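Local coordinates for hypothetical protein VPA1032 (Vibrio parahaemolyticus, PDB 1ZBP) that is of unknown function but belongs to the ImpE family, pairing a mostly helical N-terminal part with a beta-rich C-terminal part, at residues K219-K227 / Y235-W243. Numbering follows the deposited sequence.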
ATOM      1  N   LYS A 219      -7.818  -2.591  -8.197  1.00 37.00           N
ATOM      2  CA  LYS A 219      -7.858  -1.433  -7.334  1.00 35.87           C
ATOM      3  C   LYS A 219      -8.712  -1.711  -6.112  1.00 35.36           C
ATOM      4  O   LYS A 219      -8.372  -1.311  -5.004  1.00 33.96           O
ATOM      5  CB  LYS A 219      -8.395  -0.230  -8.103  1.00 37.28           C
ATOM      6  CG  LYS A 219      -7.456   0.247  -9.188  1.00 40.09           C
ATOM      7  CD  LYS A 219      -8.011   1.461  -9.893  1.00 43.42           C
ATOM      8  CE  LYS A 219      -7.123   1.868 -11.055  1.00 44.62           C
ATOM      9  NZ  LYS A 219      -7.749   2.967 -11.847  1.00 48.12           N
ATOM     10  N   LEU A 220      -9.829  -2.401  -6.312  1.00 35.93           N
ATOM     11  CA  LEU A 220     -10.718  -2.733  -5.203  1.00 33.98           C
ATOM     12  C   LEU A 220     -10.142  -3.851  -4.335  1.00 32.86           C
ATOM     13  O   LEU A 220     -10.646  -4.127  -3.243  1.00 31.89           O
ATOM     14  CB  LEU A 220     -12.092  -3.148  -5.736  1.00 35.52           C
ATOM     15  CG  LEU A 220     -13.027  -2.035  -6.233  1.00 34.81           C
ATOM     16  CD1 LEU A 220     -14.147  -2.668  -7.055  1.00 35.91           C
ATOM     17  CD2 LEU A 220     -13.606  -1.252  -5.055  1.00 30.74           C
ATOM     18  N   GLY A 221      -9.075  -4.477  -4.820  1.00 30.99           N
ATOM     19  CA  GLY A 221      -8.451  -5.557  -4.084  1.00 32.82           C
ATOM     20  C   GLY A 221      -9.266  -6.830  -4.127  1.00 34.98           C
ATOM     21  O   GLY A 221      -9.225  -7.619  -3.191  1.00 34.71           O
ATOM     22  N   ARG A 222      -9.998  -7.039  -5.219  1.00 36.78           N
ATOM     23  CA  ARG A 222     -10.841  -8.221  -5.354  1.00 41.26           C
ATOM     24  C   ARG A 222     -10.241  -9.319  -6.228  1.00 41.77           C
ATOM     25  O   ARG A 222     -10.935 -10.235  -6.655  1.00 42.32           O
ATOM     26  CB  ARG A 222     -12.230  -7.811  -5.868  1.00 43.55           C
ATOM     27  CG  ARG A 222     -13.066  -7.097  -4.798  1.00 44.78           C
ATOM     28  CD  ARG A 222     -14.306  -6.435  -5.366  1.00 46.80           C
ATOM     29  NE  ARG A 222     -15.139  -5.860  -4.310  1.00 51.63           N
ATOM     30  CZ  ARG A 222     -16.157  -5.032  -4.529  1.00 53.42           C
ATOM     31  NH1 ARG A 222     -16.473  -4.678  -5.766  1.00 54.07           N
ATOM     32  NH2 ARG A 222     -16.863  -4.557  -3.511  1.00 55.91           N
ATOM     33  N   GLU A 223      -8.948  -9.218  -6.495  1.00 41.59           N
ATOM     34  CA  GLU A 223      -8.260 -10.238  -7.256  1.00 41.76           C
ATOM     35  C   GLU A 223      -6.778  -9.909  -7.310  1.00 40.98           C
ATOM     36  O   GLU A 223      -6.373  -8.762  -7.106  1.00 41.50           O
ATOM     37  CB  GLU A 223      -8.843 -10.379  -8.667  1.00 43.86           C
ATOM     38  CG  GLU A 223      -8.398  -9.339  -9.683  1.00 45.77           C
ATOM     39  CD  GLU A 223      -8.743  -9.745 -11.121  1.00 47.50           C
ATOM     40  OE1 GLU A 223      -9.944  -9.987 -11.410  1.00 44.14           O
ATOM     41  OE2 GLU A 223      -7.810  -9.817 -11.960  1.00 47.45           O
ATOM     42  N   THR A 224      -5.971 -10.931  -7.562  1.00 39.25           N
ATOM     43  CA  THR A 224      -4.528 -10.778  -7.634  1.00 39.28           C
ATOM     44  C   THR A 224      -4.030 -11.382  -8.955  1.00 41.47           C
ATOM     45  O   THR A 224      -4.269 -12.556  -9.230  1.00 42.65           O
ATOM     46  CB  THR A 224      -3.849 -11.510  -6.450  1.00 35.75           C
ATOM     47  OG1 THR A 224      -4.434 -11.074  -5.217  1.00 33.63           O
ATOM     48  CG2 THR A 224      -2.364 -11.237  -6.436  1.00 31.64           C
ATOM     49  N   ASP A 225      -3.343 -10.579  -9.763  1.00 43.66           N
ATOM     50  CA  ASP A 225      -2.803 -11.035 -11.045  1.00 46.52           C
ATOM     51  C   ASP A 225      -1.279 -10.888 -10.997  1.00 47.29           C
ATOM     52  O   ASP A 225      -0.747 -10.169 -10.155  1.00 45.74           O
ATOM     53  CB  ASP A 225      -3.391 -10.201 -12.205  1.00 47.91           C
ATOM     54  CG  ASP A 225      -3.396 -10.956 -13.541  1.00 52.08           C
ATOM     55  OD1 ASP A 225      -4.016 -12.041 -13.613  1.00 54.95           O
ATOM     56  OD2 ASP A 225      -2.798 -10.467 -14.530  1.00 53.77           O
ATOM     57  N   TRP A 226      -0.572 -11.568 -11.892  1.00 49.55           N
ATOM     58  CA  TRP A 226       0.887 -11.481 -11.910  1.00 50.82           C
ATOM     59  C   TRP A 226       1.423 -11.310 -13.328  1.00 52.88           C
ATOM     60  O   TRP A 226       1.213 -12.166 -14.185  1.00 55.82           O
ATOM     61  CB  TRP A 226       1.500 -12.734 -11.272  1.00 47.47           C
ATOM     62  CG  TRP A 226       1.045 -12.941  -9.870  1.00 45.82           C
ATOM     63  CD1 TRP A 226      -0.048 -13.640  -9.460  1.00 45.11           C
ATOM     64  CD2 TRP A 226       1.606 -12.341  -8.696  1.00 44.10           C
ATOM     65  NE1 TRP A 226      -0.209 -13.507  -8.103  1.00 46.62           N
ATOM     66  CE2 TRP A 226       0.793 -12.715  -7.610  1.00 44.46           C
ATOM     67  CE3 TRP A 226       2.717 -11.520  -8.463  1.00 44.29           C
ATOM     68  CZ2 TRP A 226       1.050 -12.295  -6.301  1.00 44.67           C
ATOM     69  CZ3 TRP A 226       2.974 -11.099  -7.163  1.00 43.52           C
ATOM     70  CH2 TRP A 226       2.141 -11.489  -6.098  1.00 44.24           C
ATOM     71  N   LYS A 227       2.106 -10.201 -13.580  1.00 53.13           N
ATOM     72  CA  LYS A 227       2.673  -9.969 -14.898  1.00 54.63           C
ATOM     73  C   LYS A 227       4.185 -10.125 -14.826  1.00 55.03           C
ATOM     74  O   LYS A 227       4.838  -9.562 -13.945  1.00 53.75           O
ATOM     75  CB  LYS A 227       2.329  -8.565 -15.418  1.00 55.40           C
ATOM     76  CG  LYS A 227       0.874  -8.351 -15.821  1.00 57.06           C
ATOM     77  CD  LYS A 227       0.666  -6.967 -16.442  1.00 57.76           C
ATOM     78  CE  LYS A 227      -0.801  -6.717 -16.794  1.00 58.66           C
ATOM     79  NZ  LYS A 227      -1.353  -7.764 -17.710  1.00 60.39           N
ATOM     80  N   TYR A 235       8.687 -10.832 -11.286  1.00 48.10           N
ATOM     81  CA  TYR A 235       7.229 -10.777 -11.387  1.00 44.71           C
ATOM     82  C   TYR A 235       6.647  -9.664 -10.509  1.00 42.54           C
ATOM     83  O   TYR A 235       6.869  -9.637  -9.299  1.00 42.43           O
ATOM     84  CB  TYR A 235       6.639 -12.126 -10.969  1.00 43.56           C
ATOM     85  CG  TYR A 235       7.098 -13.280 -11.825  1.00 43.33           C
ATOM     86  CD1 TYR A 235       6.452 -13.586 -13.025  1.00 44.88           C
ATOM     87  CD2 TYR A 235       8.210 -14.045 -11.463  1.00 42.59           C
ATOM     88  CE1 TYR A 235       6.909 -14.624 -13.845  1.00 43.86           C
ATOM     89  CE2 TYR A 235       8.670 -15.084 -12.274  1.00 42.16           C
ATOM     90  CZ  TYR A 235       8.021 -15.368 -13.459  1.00 42.74           C
ATOM     91  OH  TYR A 235       8.479 -16.391 -14.263  1.00 43.19           O
ATOM     92  N   LEU A 236       5.916  -8.736 -11.119  1.00 40.54           N
ATOM     93  CA  LEU A 236       5.303  -7.649 -10.363  1.00 37.25           C
ATOM     94  C   LEU A 236       3.891  -8.078 -10.015  1.00 34.13           C
ATOM     95  O   LEU A 236       3.418  -9.077 -10.518  1.00 37.43           O
ATOM     96  CB  LEU A 236       5.267  -6.362 -11.180  1.00 33.73           C
ATOM     97  CG  LEU A 236       6.616  -5.772 -11.562  1.00 36.61           C
ATOM     98  CD1 LEU A 236       6.385  -4.392 -12.171  1.00 37.13           C
ATOM     99  CD2 LEU A 236       7.525  -5.666 -10.344  1.00 34.88           C
ATOM    100  N   GLY A 237       3.210  -7.332  -9.160  1.00 32.85           N
ATOM    101  CA  GLY A 237       1.866  -7.731  -8.791  1.00 30.88           C
ATOM    102  C   GLY A 237       0.793  -6.758  -9.208  1.00 30.34           C
ATOM    103  O   GLY A 237       1.079  -5.625  -9.590  1.00 29.86           O
ATOM    104  N   LEU A 238      -0.450  -7.215  -9.138  1.00 29.73           N
ATOM    105  CA  LEU A 238      -1.593  -6.394  -9.495  1.00 31.82           C
ATOM    106  C   LEU A 238      -2.747  -6.826  -8.601  1.00 31.33           C
ATOM    107  O   LEU A 238      -3.108  -8.010  -8.553  1.00 32.36           O
ATOM    108  CB  LEU A 238      -1.971  -6.594 -10.966  1.00 33.63           C
ATOM    109  CG  LEU A 238      -0.895  -6.326 -12.021  1.00 37.44           C
ATOM    110  CD1 LEU A 238      -1.399  -6.724 -13.400  1.00 37.24           C
ATOM    111  CD2 LEU A 238      -0.515  -4.865 -11.996  1.00 38.39           C
ATOM    112  N   GLY A 239      -3.321  -5.871  -7.886  1.00 27.78           N
ATOM    113  CA  GLY A 239      -4.424  -6.201  -7.006  1.00 28.13           C
ATOM    114  C   GLY A 239      -3.960  -6.533  -5.599  1.00 27.15           C
ATOM    115  O   GLY A 239      -2.891  -6.100  -5.189  1.00 25.82           O
ATOM    116  N   LEU A 240      -4.766  -7.314  -4.877  1.00 25.39           N
ATOM    117  CA  LEU A 240      -4.503  -7.715  -3.489  1.00 25.78           C
ATOM    118  C   LEU A 240      -3.119  -8.357  -3.271  1.00 27.00           C
ATOM    119  O   LEU A 240      -2.733  -9.255  -3.989  1.00 30.26           O
ATOM    120  CB  LEU A 240      -5.613  -8.684  -3.049  1.00 23.73           C
ATOM    121  CG  LEU A 240      -5.654  -9.037  -1.563  1.00 22.60           C
ATOM    122  CD1 LEU A 240      -6.047  -7.787  -0.763  1.00 17.74           C
ATOM    123  CD2 LEU A 240      -6.640 -10.174  -1.320  1.00 12.31           C
ATOM    124  N   LYS A 241      -2.370  -7.899  -2.276  1.00 27.90           N
ATOM    125  CA  LYS A 241      -1.059  -8.472  -2.025  1.00 27.56           C
ATOM    126  C   LYS A 241      -1.180  -9.913  -1.527  1.00 27.20           C
ATOM    127  O   LYS A 241      -2.160 -10.277  -0.872  1.00 26.43           O
ATOM    128  CB  LYS A 241      -0.288  -7.603  -1.018  1.00 29.68           C
ATOM    129  CG  LYS A 241      -0.021  -6.167  -1.511  1.00 28.22           C
ATOM    130  CD  LYS A 241       0.868  -5.358  -0.557  1.00 24.14           C
ATOM    131  CE  LYS A 241       1.112  -3.934  -1.086  1.00 23.42           C
ATOM    132  NZ  LYS A 241       2.022  -3.136  -0.192  1.00 25.76           N
ATOM    133  N   CYS A 242      -0.176 -10.727  -1.840  1.00 26.19           N
ATOM    134  CA  CYS A 242      -0.152 -12.142  -1.452  1.00 28.78           C
ATOM    135  C   CYS A 242       1.302 -12.254  -0.978  1.00 25.70           C
ATOM    136  O   CYS A 242       2.193 -11.783  -1.660  1.00 26.25           O
ATOM    137  CB  CYS A 242      -0.442 -13.041  -2.697  1.00 30.41           C
ATOM    138  SG  CYS A 242      -1.409 -14.657  -2.489  1.00 41.31           S
ATOM    139  N   TRP A 243       1.527 -12.836   0.197  1.00 24.91           N
ATOM    140  CA  TRP A 243       2.861 -12.989   0.777  1.00 26.30           C
ATOM    141  C   TRP A 243       3.266 -14.452   0.860  1.00 26.56           C
ATOM    142  O   TRP A 243       2.429 -15.342   1.001  1.00 24.61           O
ATOM    143  CB  TRP A 243       2.918 -12.401   2.209  1.00 27.14           C
ATOM    144  CG  TRP A 243       3.004 -10.894   2.304  1.00 30.98           C
ATOM    145  CD1 TRP A 243       2.917 -10.005   1.279  1.00 31.27           C
ATOM    146  CD2 TRP A 243       3.177 -10.110   3.501  1.00 33.41           C
ATOM    147  NE1 TRP A 243       3.025  -8.718   1.753  1.00 34.55           N
ATOM    148  CE2 TRP A 243       3.186  -8.753   3.114  1.00 34.04           C
ATOM    149  CE3 TRP A 243       3.324 -10.424   4.866  1.00 35.30           C
ATOM    150  CZ2 TRP A 243       3.336  -7.710   4.026  1.00 35.07           C
ATOM    151  CZ3 TRP A 243       3.473  -9.379   5.784  1.00 34.05           C
ATOM    152  CH2 TRP A 243       3.478  -8.039   5.355  1.00 35.33           C
TER
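T224 holds OG1 beside its own backbone N, trans to the carbonyl carbon (chi1 -53°), and from there the hydroxyl donates to L240 O at 2.8 Å. The donor is tilted 25° from that carbonyl's plane, while the CG2 branch rests against the same oxygen. A threonine suits the spot, since its hydroxyl can bond L240 O and its beta-branched shape is at home in a strand. L240 swings CG opposite its backbone N (chi1 -170°), and its isobutyl group lies near G221 O. G221 closes the preceding helix 216-219 in a Schellman motif, where positive phi favours glycine. Together, strands 224-228 and 235-239 make a two-stranded antiparallel beta hairpin, separate from the large antiparallel sheet that the chain enters at strand 242-245. D225 N gives L238 O a nearly straight 2.8 Å bond in the carbonyl plane; the return bond from L238 N to D225 O is weak. Toward the turn of the hairpin, L236 N donates to K227 O at 3.1 Å. G239 lies opposite T224 in a non-hydrogen-bonded pair: its positive phi and the CA-H...O contact of its CA with E223 O, 3.2 Å away, suit glycine, and the same oxygen accepts L240 N. The faces of the hairpin differ. On one, the methylenes of K227 cross over L238, CE meeting CD1 at 3.4 Å, and so lie against a buried leucine whose flank also touches Q218 of helix 216-219. On the other, the W226 indole approaches G237, its CZ3 3.9 Å from the glycine CA, where the lack of a side chain makes room, and meets C242 CB edge-on through CZ2.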